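Local coordinates for protein aminopentol aminotransferase (Sphingopyxis macrogoltabida, PDB 6HBS) that transfers the amino group of aminopentol, the hydrolysed form of fumonisin B1, to pyruvate with pyridoxal 5'-phosphate as cofactor, a step in fumonisin degradation, at residues R135-C140 with D186-A191; Y170-A175 with A206-E211; A363-G368 with D397-A402. All blocks are in the same frame, centred on the assembly; numbering follows the deposited sequence.

Interaction 1 of 3, residues R135-C140 with D186-A191; sequences RKTILC and DGDIAA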
ATOM      1  N   ARG A 135     -13.710   8.476 -21.367  1.00 23.22           N
ATOM      2  CA  ARG A 135     -14.922   7.668 -21.216  1.00 23.35           C
ATOM      3  C   ARG A 135     -15.015   7.127 -19.793  1.00 24.95           C
ATOM      4  O   ARG A 135     -14.054   7.216 -18.993  1.00 25.19           O
ATOM      5  CB  ARG A 135     -14.938   6.489 -22.188  1.00 23.45           C
ATOM      6  CG  ARG A 135     -14.852   6.912 -23.643  1.00 25.23           C
ATOM      7  CD  ARG A 135     -14.448   5.726 -24.486  1.00 28.83           C
ATOM      8  NE  ARG A 135     -14.050   6.094 -25.832  1.00 29.09           N
ATOM      9  CZ  ARG A 135     -13.339   5.330 -26.640  1.00 33.07           C
ATOM     10  NH1 ARG A 135     -12.962   5.818 -27.807  1.00 33.30           N
ATOM     11  NH2 ARG A 135     -13.011   4.093 -26.290  1.00 32.30           N
ATOM     12  N   LYS A 136     -16.172   6.555 -19.466  1.00 21.61           N
ATOM     13  CA  LYS A 136     -16.463   6.223 -18.090  1.00 21.20           C
ATOM     14  C   LYS A 136     -16.373   4.720 -17.794  1.00 23.81           C
ATOM     15  O   LYS A 136     -16.031   4.365 -16.647  1.00 21.85           O
ATOM     16  CB  LYS A 136     -17.856   6.715 -17.714  1.00 21.56           C
ATOM     17  CG  LYS A 136     -18.018   8.224 -17.730  1.00 24.41           C
ATOM     18  CD  LYS A 136     -19.383   8.630 -17.289  1.00 28.85           C
ATOM     19  CE  LYS A 136     -19.588  10.124 -17.289  1.00 33.82           C
ATOM     20  NZ  LYS A 136     -20.958  10.446 -16.831  1.00 39.51           N
ATOM     21  N   THR A 137     -16.737   3.852 -18.759  1.00 19.19           N
ATOM     22  CA  THR A 137     -17.104   2.482 -18.399  1.00 20.36           C
ATOM     23  C   THR A 137     -15.862   1.586 -18.334  1.00 17.75           C
ATOM     24  O   THR A 137     -15.073   1.481 -19.276  1.00 19.90           O
ATOM     25  CB  THR A 137     -18.198   1.891 -19.309  1.00 20.19           C
ATOM     26  OG1 THR A 137     -19.358   2.734 -19.240  1.00 22.32           O
ATOM     27  CG2 THR A 137     -18.571   0.487 -18.874  1.00 20.92           C
ATOM     28  N   ILE A 138     -15.742   0.898 -17.206  1.00 17.43           N
ATOM     29  CA  ILE A 138     -14.707  -0.117 -17.004  1.00 19.54           C
ATOM     30  C   ILE A 138     -15.373  -1.502 -17.064  1.00 17.16           C
ATOM     31  O   ILE A 138     -16.306  -1.766 -16.323  1.00 20.18           O
ATOM     32  CB  ILE A 138     -13.990   0.118 -15.657  1.00 19.99           C
ATOM     33  CG1 ILE A 138     -13.295   1.478 -15.640  1.00 22.37           C
ATOM     34  CG2 ILE A 138     -13.028  -1.016 -15.356  1.00 22.42           C
ATOM     35  CD1 ILE A 138     -12.069   1.585 -16.497  1.00 22.17           C
ATOM     36  N   LEU A 139     -14.895  -2.362 -17.961  1.00 18.69           N
ATOM     37  CA  LEU A 139     -15.472  -3.720 -18.070  1.00 18.76           C
ATOM     38  C   LEU A 139     -14.645  -4.723 -17.255  1.00 20.13           C
ATOM     39  O   LEU A 139     -13.452  -4.888 -17.523  1.00 20.99           O
ATOM     40  CB  LEU A 139     -15.513  -4.134 -19.539  1.00 18.40           C
ATOM     41  CG  LEU A 139     -16.431  -3.295 -20.436  1.00 19.47           C
ATOM     42  CD1 LEU A 139     -16.455  -3.840 -21.859  1.00 19.87           C
ATOM     43  CD2 LEU A 139     -17.813  -3.176 -19.837  1.00 19.06           C
ATOM     44  N   CYS A 140     -15.300  -5.435 -16.335  1.00 19.84           N
ATOM     45  CA  CYS A 140     -14.646  -6.499 -15.555  1.00 19.71           C
ATOM     46  C   CYS A 140     -15.489  -7.777 -15.679  1.00 19.63           C
ATOM     47  O   CYS A 140     -16.683  -7.715 -15.979  1.00 18.50           O
ATOM     48  CB  CYS A 140     -14.504  -6.094 -14.089  1.00 18.87           C
ATOM     49  SG  CYS A 140     -13.500  -4.596 -13.888  1.00 22.99           S
ATOM     50  N   ASP A 186     -22.018   1.251 -25.743  1.00 20.85           N
ATOM     51  CA  ASP A 186     -21.390   1.599 -26.979  1.00 23.03           C
ATOM     52  C   ASP A 186     -20.788   3.012 -26.891  1.00 22.52           C
ATOM     53  O   ASP A 186     -21.461   3.929 -26.460  1.00 25.43           O
ATOM     54  CB  ASP A 186     -22.400   1.623 -28.125  1.00 24.27           C
ATOM     55  CG  ASP A 186     -21.735   1.690 -29.477  1.00 25.09           C
ATOM     56  OD1 ASP A 186     -21.159   0.676 -29.872  1.00 29.50           O
ATOM     57  OD2 ASP A 186     -21.815   2.752 -30.111  1.00 29.07           O
ATOM     58  N   GLY A 187     -19.516   3.153 -27.285  1.00 24.70           N
ATOM     59  CA  GLY A 187     -18.815   4.442 -27.341  1.00 23.99           C
ATOM     60  C   GLY A 187     -18.244   4.891 -25.990  1.00 25.39           C
ATOM     61  O   GLY A 187     -17.617   5.956 -25.895  1.00 25.34           O
ATOM     62  N   ASP A 188     -18.462   4.126 -24.921  1.00 21.62           N
ATOM     63  CA  ASP A 188     -18.092   4.640 -23.598  1.00 21.95           C
ATOM     64  C   ASP A 188     -17.142   3.688 -22.863  1.00 20.20           C
ATOM     65  O   ASP A 188     -17.073   3.764 -21.640  1.00 23.15           O
ATOM     66  CB  ASP A 188     -19.322   4.898 -22.739  1.00 21.81           C
ATOM     67  CG  ASP A 188     -19.013   5.631 -21.442  1.00 24.59           C
ATOM     68  OD1 ASP A 188     -18.227   6.605 -21.475  1.00 21.46           O
ATOM     69  OD2 ASP A 188     -19.536   5.212 -20.413  1.00 22.28           O
ATOM     70  N   ILE A 189     -16.448   2.793 -23.569  1.00 18.95           N
ATOM     71  CA  ILE A 189     -15.568   1.830 -22.838  1.00 20.04           C
ATOM     72  C   ILE A 189     -14.175   2.464 -22.680  1.00 18.72           C
ATOM     73  O   ILE A 189     -13.477   2.772 -23.644  1.00 17.57           O
ATOM     74  CB  ILE A 189     -15.477   0.444 -23.494  1.00 19.20           C
ATOM     75  CG1 ILE A 189     -16.861  -0.170 -23.746  1.00 19.15           C
ATOM     76  CG2 ILE A 189     -14.578  -0.470 -22.653  1.00 19.41           C
ATOM     77  CD1 ILE A 189     -17.711  -0.278 -22.524  1.00 19.35           C
ATOM     78  N   ALA A 190     -13.773   2.620 -21.421  1.00 18.65           N
ATOM     79  CA  ALA A 190     -12.446   3.157 -21.091  1.00 18.62           C
ATOM     80  C   ALA A 190     -11.421   2.020 -21.095  1.00 17.94           C
ATOM     81  O   ALA A 190     -10.294   2.175 -21.576  1.00 19.40           O
ATOM     82  CB  ALA A 190     -12.507   3.835 -19.753  1.00 18.92           C
ATOM     83  N   ALA A 191     -11.821   0.856 -20.560  1.00 18.00           N
ATOM     84  CA  ALA A 191     -10.934  -0.285 -20.459  1.00 18.17           C
ATOM     85  C   ALA A 191     -11.695  -1.597 -20.250  1.00 18.14           C
ATOM     86  O   ALA A 191     -12.825  -1.601 -19.739  1.00 19.30           O
ATOM     87  CB  ALA A 191      -9.987  -0.068 -19.313  1.00 17.52           C
TER
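R135 runs out extended past G187 and hands I189 O a hydrogen bond from NH2 at 3.0 Å, with the acceptor in the guanidinium plane; its NH1 is taken by T223 O, at the C-terminal end of helix 210-223. At K136 it is the backbone that matters: its N bonds D188 OD1 at 2.9 Å, coming from above the carboxylate plane, while the amino end leads away. T137 then takes the other oxygen, OG1 giving its proton to D188 OD2 at 2.7 Å, again from above that plane, so two successive residues grip one carboxylate. T137 N bonds D188 O, and T137 O accepts A190 N at 2.8 Å. Here strands 137-141 and 189-194 become parallel neighbours in the central mixed sheet of a fold-type I PLP enzyme, and a beta bulge shifts the register by one between the T137-I189 and I138-A191 pairs. I138 sets CD1 against A191 CB at 3.9 Å, on the face packed by M126 of helix 118-133. L139 N reaches A191 O at 2.8 Å in an almost straight bond (177°), and L139 CD1 meets I189 CD1 at 3.8 Å, the two side chains crossing at about a right angle, both against F182 of helix 175-184.

Interaction 2 of 3, residues Y170-A175 with A206-E211; sequences YTYNDA and ALAQLE
N173 joins the two segments through both ends of its side-chain amide. OD1 accepts the backbone N of Q209 at 2.8 Å, and ND2 gives a hydrogen bond to L207 O, also at 2.8 Å, with that oxygen close to the amide plane. The bonds skip A208, whose CA sits 3.5 Å from N173 OD1. With CG anti to the backbone N (chi1 -168°), the ring of Y172 is carried toward A208, and its OH comes within 3.7 Å of A208 CB; the hydroxyl itself is hydrogen-bonded to T195 O. Further along, A175 CB rests 4.0 Å from E211 O, where the starts of helices 175-184 and 210-223 come together.

Behind the first shell, a type II beta turn from T171 to D174 presents N173, which occupies its third position with positive phi (72°). The ring of Y172 also meets F212 of helix 210-223. D174 follows as N-cap of helix 175-184, OD1 bonding S177 N, while Q209 is N-cap of helix 210-223. An alanine in place of N173 would probably leave Q209 N and L207 O without these mates and free the turn to drift from the 206-211 strand-to-helix link. Because one amide gives at ND2 and accepts at OD1, the two bonds settle which way round it sits, so that one side chain satisfies a backbone acceptor and a backbone donor two residues apart.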
ATOM      1  N   TYR A 170     -18.924  -8.680 -17.762  1.00 19.84           N
ATOM      2  CA  TYR A 170     -19.049  -9.701 -18.787  1.00 21.65           C
ATOM      3  C   TYR A 170     -18.725 -11.052 -18.127  1.00 23.37           C
ATOM      4  O   TYR A 170     -18.204 -11.090 -17.015  1.00 21.69           O
ATOM      5  CB  TYR A 170     -18.131  -9.413 -19.981  1.00 21.37           C
ATOM      6  CG  TYR A 170     -16.654  -9.434 -19.643  1.00 21.55           C
ATOM      7  CD1 TYR A 170     -15.979  -8.298 -19.208  1.00 22.38           C
ATOM      8  CD2 TYR A 170     -15.933 -10.605 -19.707  1.00 22.05           C
ATOM      9  CE1 TYR A 170     -14.632  -8.331 -18.872  1.00 19.73           C
ATOM     10  CE2 TYR A 170     -14.586 -10.661 -19.389  1.00 19.87           C
ATOM     11  CZ  TYR A 170     -13.926  -9.523 -18.962  1.00 21.12           C
ATOM     12  OH  TYR A 170     -12.594  -9.624 -18.605  1.00 18.42           O
ATOM     13  N   THR A 171     -19.039 -12.150 -18.817  1.00 21.81           N
ATOM     14  CA  THR A 171     -18.685 -13.527 -18.345  1.00 21.97           C
ATOM     15  C   THR A 171     -17.281 -13.879 -18.826  1.00 19.69           C
ATOM     16  O   THR A 171     -16.990 -13.834 -20.015  1.00 20.52           O
ATOM     17  CB  THR A 171     -19.689 -14.569 -18.852  1.00 21.49           C
ATOM     18  OG1 THR A 171     -20.930 -14.118 -18.339  1.00 22.86           O
ATOM     19  CG2 THR A 171     -19.396 -15.979 -18.380  1.00 23.52           C
ATOM     20  N   TYR A 172     -16.403 -14.241 -17.889  1.00 21.77           N
ATOM     21  CA  TYR A 172     -15.045 -14.593 -18.231  1.00 20.88           C
ATOM     22  C   TYR A 172     -15.070 -15.738 -19.242  1.00 21.27           C
ATOM     23  O   TYR A 172     -15.846 -16.664 -19.062  1.00 21.66           O
ATOM     24  CB  TYR A 172     -14.231 -15.011 -16.989  1.00 20.86           C
ATOM     25  CG  TYR A 172     -12.751 -15.093 -17.274  1.00 21.04           C
ATOM     26  CD1 TYR A 172     -11.959 -13.948 -17.286  1.00 22.39           C
ATOM     27  CD2 TYR A 172     -12.137 -16.299 -17.564  1.00 21.31           C
ATOM     28  CE1 TYR A 172     -10.599 -14.003 -17.560  1.00 21.20           C
ATOM     29  CE2 TYR A 172     -10.777 -16.370 -17.822  1.00 24.34           C
ATOM     30  CZ  TYR A 172      -9.999 -15.223 -17.803  1.00 22.54           C
ATOM     31  OH  TYR A 172      -8.677 -15.289 -18.123  1.00 20.67           O
ATOM     32  N   ASN A 173     -14.178 -15.680 -20.249  1.00 20.53           N
ATOM     33  CA  ASN A 173     -13.974 -16.725 -21.227  1.00 22.49           C
ATOM     34  C   ASN A 173     -15.153 -16.810 -22.210  1.00 24.44           C
ATOM     35  O   ASN A 173     -15.254 -17.795 -22.938  1.00 26.97           O
ATOM     36  CB  ASN A 173     -13.665 -18.098 -20.602  1.00 23.69           C
ATOM     37  CG  ASN A 173     -12.175 -18.385 -20.607  1.00 26.94           C
ATOM     38  OD1 ASN A 173     -11.445 -17.736 -21.348  1.00 25.50           O
ATOM     39  ND2 ASN A 173     -11.728 -19.363 -19.826  1.00 24.69           N
ATOM     40  N   ASP A 174     -15.982 -15.766 -22.272  1.00 23.07           N
ATOM     41  CA  ASP A 174     -17.165 -15.741 -23.155  1.00 22.86           C
ATOM     42  C   ASP A 174     -17.010 -14.545 -24.103  1.00 21.05           C
ATOM     43  O   ASP A 174     -17.341 -13.394 -23.725  1.00 20.50           O
ATOM     44  CB  ASP A 174     -18.447 -15.727 -22.318  1.00 22.88           C
ATOM     45  CG  ASP A 174     -19.730 -15.820 -23.145  1.00 26.28           C
ATOM     46  OD1 ASP A 174     -19.676 -15.520 -24.356  1.00 22.16           O
ATOM     47  OD2 ASP A 174     -20.751 -16.185 -22.568  1.00 28.84           O
ATOM     48  N   ALA A 175     -16.482 -14.814 -25.300  1.00 19.56           N
ATOM     49  CA  ALA A 175     -16.221 -13.789 -26.322  1.00 21.06           C
ATOM     50  C   ALA A 175     -17.513 -13.016 -26.689  1.00 23.63           C
ATOM     51  O   ALA A 175     -17.497 -11.792 -26.847  1.00 23.59           O
ATOM     52  CB  ALA A 175     -15.619 -14.447 -27.536  1.00 21.81           C
ATOM     53  N   ALA A 206      -9.902 -22.158 -14.709  1.00 19.53           N
ATOM     54  CA  ALA A 206      -9.930 -22.410 -16.118  1.00 22.56           C
ATOM     55  C   ALA A 206      -8.905 -21.521 -16.806  1.00 22.93           C
ATOM     56  O   ALA A 206      -8.821 -20.317 -16.481  1.00 22.74           O
ATOM     57  CB  ALA A 206     -11.320 -22.138 -16.636  1.00 24.35           C
ATOM     58  N   LEU A 207      -8.171 -22.098 -17.762  1.00 21.79           N
ATOM     59  CA  LEU A 207      -7.252 -21.356 -18.599  1.00 22.81           C
ATOM     60  C   LEU A 207      -8.028 -20.382 -19.502  1.00 24.36           C
ATOM     61  O   LEU A 207      -9.215 -20.618 -19.827  1.00 22.00           O
ATOM     62  CB  LEU A 207      -6.444 -22.333 -19.449  1.00 25.70           C
ATOM     63  CG  LEU A 207      -5.670 -23.410 -18.681  1.00 29.74           C
ATOM     64  CD1 LEU A 207      -4.828 -24.233 -19.634  1.00 34.00           C
ATOM     65  CD2 LEU A 207      -4.800 -22.821 -17.594  1.00 29.44           C
ATOM     66  N   ALA A 208      -7.366 -19.284 -19.913  1.00 23.42           N
ATOM     67  CA  ALA A 208      -7.999 -18.324 -20.836  1.00 24.39           C
ATOM     68  C   ALA A 208      -8.129 -19.006 -22.191  1.00 26.05           C
ATOM     69  O   ALA A 208      -7.203 -19.712 -22.616  1.00 23.45           O
ATOM     70  CB  ALA A 208      -7.218 -17.045 -20.985  1.00 25.29           C
ATOM     71  N   GLN A 209      -9.275 -18.783 -22.828  1.00 27.07           N
ATOM     72  CA  GLN A 209      -9.532 -19.287 -24.149  1.00 31.35           C
ATOM     73  C   GLN A 209      -9.018 -18.245 -25.139  1.00 30.06           C
ATOM     74  O   GLN A 209      -9.215 -17.044 -24.977  1.00 28.01           O
ATOM     75  CB  GLN A 209     -11.020 -19.588 -24.343  1.00 32.33           C
ATOM     76  CG  GLN A 209     -11.469 -20.863 -23.644  1.00 37.83           C
ATOM     77  CD  GLN A 209     -12.957 -20.959 -23.399  1.00 44.78           C
ATOM     78  OE1 GLN A 209     -13.783 -20.344 -24.079  1.00 44.70           O
ATOM     79  NE2 GLN A 209     -13.317 -21.773 -22.414  1.00 55.39           N
ATOM     80  N   LEU A 210      -8.382 -18.751 -26.193  1.00 31.15           N
ATOM     81  CA  LEU A 210      -7.802 -17.949 -27.221  1.00 33.19           C
ATOM     82  C   LEU A 210      -8.859 -17.009 -27.822  1.00 32.69           C
ATOM     83  O   LEU A 210      -8.596 -15.835 -28.028  1.00 29.06           O
ATOM     84  CB  LEU A 210      -7.233 -18.920 -28.256  1.00 36.97           C
ATOM     85  CG  LEU A 210      -6.415 -18.298 -29.376  1.00 42.04           C
ATOM     86  CD1 LEU A 210      -5.353 -17.357 -28.825  1.00 44.86           C
ATOM     87  CD2 LEU A 210      -5.790 -19.394 -30.236  1.00 45.08           C
ATOM     88  N   GLU A 211     -10.065 -17.519 -28.101  1.00 30.49           N
ATOM     89  CA  GLU A 211     -11.031 -16.701 -28.801  1.00 32.57           C
ATOM     90  C   GLU A 211     -11.433 -15.549 -27.877  1.00 27.64           C
ATOM     91  O   GLU A 211     -11.681 -14.444 -28.354  1.00 26.49           O
ATOM     92  CB  GLU A 211     -12.233 -17.504 -29.314  1.00 37.86           C
ATOM     93  CG  GLU A 211     -12.511 -17.241 -30.791  1.00 48.82           C
ATOM     94  CD  GLU A 211     -11.269 -17.250 -31.684  1.00 54.03           C
ATOM     95  OE1 GLU A 211     -10.931 -16.184 -32.243  1.00 59.72           O
ATOM     96  OE2 GLU A 211     -10.610 -18.308 -31.792  1.00 57.26           O
TER

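Interaction 3 of 3, residues A363-G368 with D397-A402; sequences AACLKG and DRAFSA
R398 turns the edge of its guanidinium to G368, NH2 lying 4.0 Å from G368 CA with that carbon near the plane of the group. The arginine chain bends on the way, chi3 of -62° swinging NE out of an extended course, and its end comes nearer to the other helix than its start. At G368 a CB would point toward helix 386-405 and fall about 3.3 Å from R398 NH2 as it now lies, which glycine avoids.

The motif is a helix pair, the last turn of helix 356-367 packed against helix 386-405 in the C-terminal part of this class-III aminotransferase. The short axes run more nearly antiparallel than parallel, at 132°, and approach to 8.3 Å. Such closeness rests on small residues. A364 and A399 point at each other, their CA atoms only 4.9 Å apart, and A364 CB touches A399 CB at 3.8 Å. One turn further along, A402 CB lies 4.2 Å from A364 CB, about a right angle away from A399 as seen from that methyl. No hydrogen bond crosses between the segments, so the join is carried by van der Waals contact.

Away from this seam, F400 turns its ring to W361 of the partner helix and to H332 of helix 310-332. D397 OD1 makes a salt bridge to R331 NH2 on that same helix, which fastens the far side of helix 386-405. Within segment 363-368, G368 N makes a weak bond to C365 O.

C365 completes the seam, its SG, anti to the carbonyl carbon (chi1 -71°), resting 3.6 Å from A399 CB.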
ATOM      1  N   ALA A 363      -7.887 -30.171   6.387  1.00 24.08           N
ATOM      2  CA  ALA A 363      -7.554 -30.122   7.808  1.00 26.77           C
ATOM      3  C   ALA A 363      -6.682 -31.327   8.173  1.00 27.17           C
ATOM      4  O   ALA A 363      -5.777 -31.204   8.986  1.00 24.47           O
ATOM      5  CB  ALA A 363      -8.792 -30.085   8.671  1.00 26.40           C
ATOM      6  N   ALA A 364      -6.998 -32.492   7.586  1.00 27.43           N
ATOM      7  CA  ALA A 364      -6.263 -33.738   7.857  1.00 28.45           C
ATOM      8  C   ALA A 364      -4.829 -33.597   7.334  1.00 26.77           C
ATOM      9  O   ALA A 364      -3.905 -34.104   7.922  1.00 26.89           O
ATOM     10  CB  ALA A 364      -6.979 -34.916   7.235  1.00 28.83           C
ATOM     11  N   CYS A 365      -4.645 -32.847   6.243  1.00 24.75           N
ATOM     12  CA  CYS A 365      -3.292 -32.593   5.729  1.00 25.74           C
ATOM     13  C   CYS A 365      -2.436 -31.782   6.725  1.00 25.25           C
ATOM     14  O   CYS A 365      -1.214 -31.971   6.760  1.00 24.02           O
ATOM     15  CB  CYS A 365      -3.311 -31.863   4.399  1.00 25.67           C
ATOM     16  SG  CYS A 365      -3.870 -32.842   2.987  1.00 24.92           S
ATOM     17  N   LEU A 366      -3.048 -30.884   7.516  1.00 27.42           N
ATOM     18  CA  LEU A 366      -2.297 -30.101   8.549  1.00 28.98           C
ATOM     19  C   LEU A 366      -1.563 -31.041   9.507  1.00 28.61           C
ATOM     20  O   LEU A 366      -0.422 -30.781   9.855  1.00 25.02           O
ATOM     21  CB  LEU A 366      -3.220 -29.203   9.377  1.00 28.91           C
ATOM     22  CG  LEU A 366      -3.802 -27.975   8.684  1.00 29.88           C
ATOM     23  CD1 LEU A 366      -4.811 -27.265   9.602  1.00 29.34           C
ATOM     24  CD2 LEU A 366      -2.719 -27.006   8.241  1.00 27.70           C
ATOM     25  N   LYS A 367      -2.222 -32.128   9.922  1.00 32.81           N
ATOM     26  CA  LYS A 367      -1.623 -33.081  10.874  1.00 35.57           C
ATOM     27  C   LYS A 367      -0.347 -33.697  10.310  1.00 31.90           C
ATOM     28  O   LYS A 367       0.545 -34.042  11.070  1.00 34.87           O
ATOM     29  CB  LYS A 367      -2.558 -34.253  11.181  1.00 43.01           C
ATOM     30  CG  LYS A 367      -3.799 -33.906  11.986  1.00 50.15           C
ATOM     31  CD  LYS A 367      -4.102 -34.949  13.059  1.00 57.96           C
ATOM     32  CE  LYS A 367      -5.523 -35.465  13.015  1.00 64.21           C
ATOM     33  NZ  LYS A 367      -6.497 -34.348  12.966  1.00 68.69           N
ATOM     34  N   GLY A 368      -0.284 -33.857   8.985  1.00 26.65           N
ATOM     35  CA  GLY A 368       0.883 -34.388   8.330  1.00 26.77           C
ATOM     36  C   GLY A 368       1.872 -33.317   7.961  1.00 26.67           C
ATOM     37  O   GLY A 368       2.780 -33.579   7.211  1.00 25.96           O
ATOM     38  N   ASP A 397      -1.945 -38.798   1.445  1.00 28.07           N
ATOM     39  CA  ASP A 397      -2.405 -40.198   1.458  1.00 29.09           C
ATOM     40  C   ASP A 397      -3.157 -40.460   2.759  1.00 29.67           C
ATOM     41  O   ASP A 397      -4.302 -40.945   2.735  1.00 28.58           O
ATOM     42  CB  ASP A 397      -1.239 -41.172   1.288  1.00 32.54           C
ATOM     43  CG  ASP A 397      -1.741 -42.595   1.070  1.00 41.20           C
ATOM     44  OD1 ASP A 397      -2.258 -42.868  -0.038  1.00 42.46           O
ATOM     45  OD2 ASP A 397      -1.697 -43.377   2.036  1.00 44.80           O
ATOM     46  N   ARG A 398      -2.521 -40.100   3.891  1.00 30.23           N
ATOM     47  CA  ARG A 398      -3.151 -40.245   5.196  1.00 30.93           C
ATOM     48  C   ARG A 398      -4.438 -39.415   5.282  1.00 29.96           C
ATOM     49  O   ARG A 398      -5.364 -39.755   6.027  1.00 30.10           O
ATOM     50  CB  ARG A 398      -2.150 -39.893   6.302  1.00 32.40           C
ATOM     51  CG  ARG A 398      -1.038 -40.930   6.397  1.00 39.32           C
ATOM     52  CD  ARG A 398      -0.195 -40.876   7.651  1.00 44.84           C
ATOM     53  NE  ARG A 398       0.502 -39.610   7.776  1.00 52.00           N
ATOM     54  CZ  ARG A 398       1.627 -39.293   7.144  1.00 56.14           C
ATOM     55  NH1 ARG A 398       2.254 -40.209   6.422  1.00 56.62           N
ATOM     56  NH2 ARG A 398       2.103 -38.055   7.226  1.00 50.97           N
ATOM     57  N   ALA A 399      -4.489 -38.297   4.552  1.00 28.82           N
ATOM     58  CA  ALA A 399      -5.614 -37.402   4.629  1.00 28.03           C
ATOM     59  C   ALA A 399      -6.819 -38.024   3.921  1.00 25.97           C
ATOM     60  O   ALA A 399      -7.941 -37.932   4.414  1.00 27.00           O
ATOM     61  CB  ALA A 399      -5.241 -36.041   4.064  1.00 27.16           C
ATOM     62  N   PHE A 400      -6.588 -38.617   2.748  1.00 26.94           N
ATOM     63  CA  PHE A 400      -7.624 -39.378   2.034  1.00 28.77           C
ATOM     64  C   PHE A 400      -8.190 -40.476   2.945  1.00 29.99           C
ATOM     65  O   PHE A 400      -9.419 -40.596   3.054  1.00 30.21           O
ATOM     66  CB  PHE A 400      -7.083 -39.969   0.729  1.00 29.34           C
ATOM     67  CG  PHE A 400      -6.979 -39.002  -0.426  1.00 28.10           C
ATOM     68  CD1 PHE A 400      -8.113 -38.469  -1.018  1.00 32.53           C
ATOM     69  CD2 PHE A 400      -5.754 -38.659  -0.955  1.00 27.01           C
ATOM     70  CE1 PHE A 400      -8.004 -37.564  -2.066  1.00 31.69           C
ATOM     71  CE2 PHE A 400      -5.649 -37.773  -2.012  1.00 29.93           C
ATOM     72  CZ  PHE A 400      -6.772 -37.215  -2.556  1.00 29.99           C
ATOM     73  N   SER A 401      -7.308 -41.208   3.654  1.00 30.04           N
ATOM     74  CA  SER A 401      -7.746 -42.303   4.565  1.00 33.00           C
ATOM     75  C   SER A 401      -8.621 -41.725   5.670  1.00 34.84           C
ATOM     76  O   SER A 401      -9.662 -42.300   5.975  1.00 36.73           O
ATOM     77  CB  SER A 401      -6.595 -43.071   5.186  1.00 32.56           C
ATOM     78  OG  SER A 401      -5.775 -43.634   4.185  1.00 32.02           O
ATOM     79  N   ALA A 402      -8.182 -40.601   6.260  1.00 32.27           N
ATOM     80  CA  ALA A 402      -8.894 -40.012   7.391  1.00 35.45           C
ATOM     81  C   ALA A 402     -10.293 -39.539   6.957  1.00 36.75           C
ATOM     82  O   ALA A 402     -11.271 -39.631   7.718  1.00 40.23           O
ATOM     83  CB  ALA A 402      -8.069 -38.898   8.008  1.00 36.17           C
TER

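Overall arrangement
Interactions 1 and 2 belong to one region of the PLP-binding fold, their centres 19 Å apart and their segments alternating along the chain. They touch directly: strand 137-141 meets strand 167-170, the edge strand of the central sheet in this chain, with C140 O 3.0 Å from Y170 N in a probable hydrogen bond. Neither forms part of the cofactor site, yet the side chains of I138 and Y172 lie about 13 and 10 Å from a bound PLP. Interaction 3 stands apart, its centre about 48 Å from that of interaction 1, on the opposite side of the chain's centre, and about 35 Å from that of interaction 2, with nearest atoms about 20 Å apart.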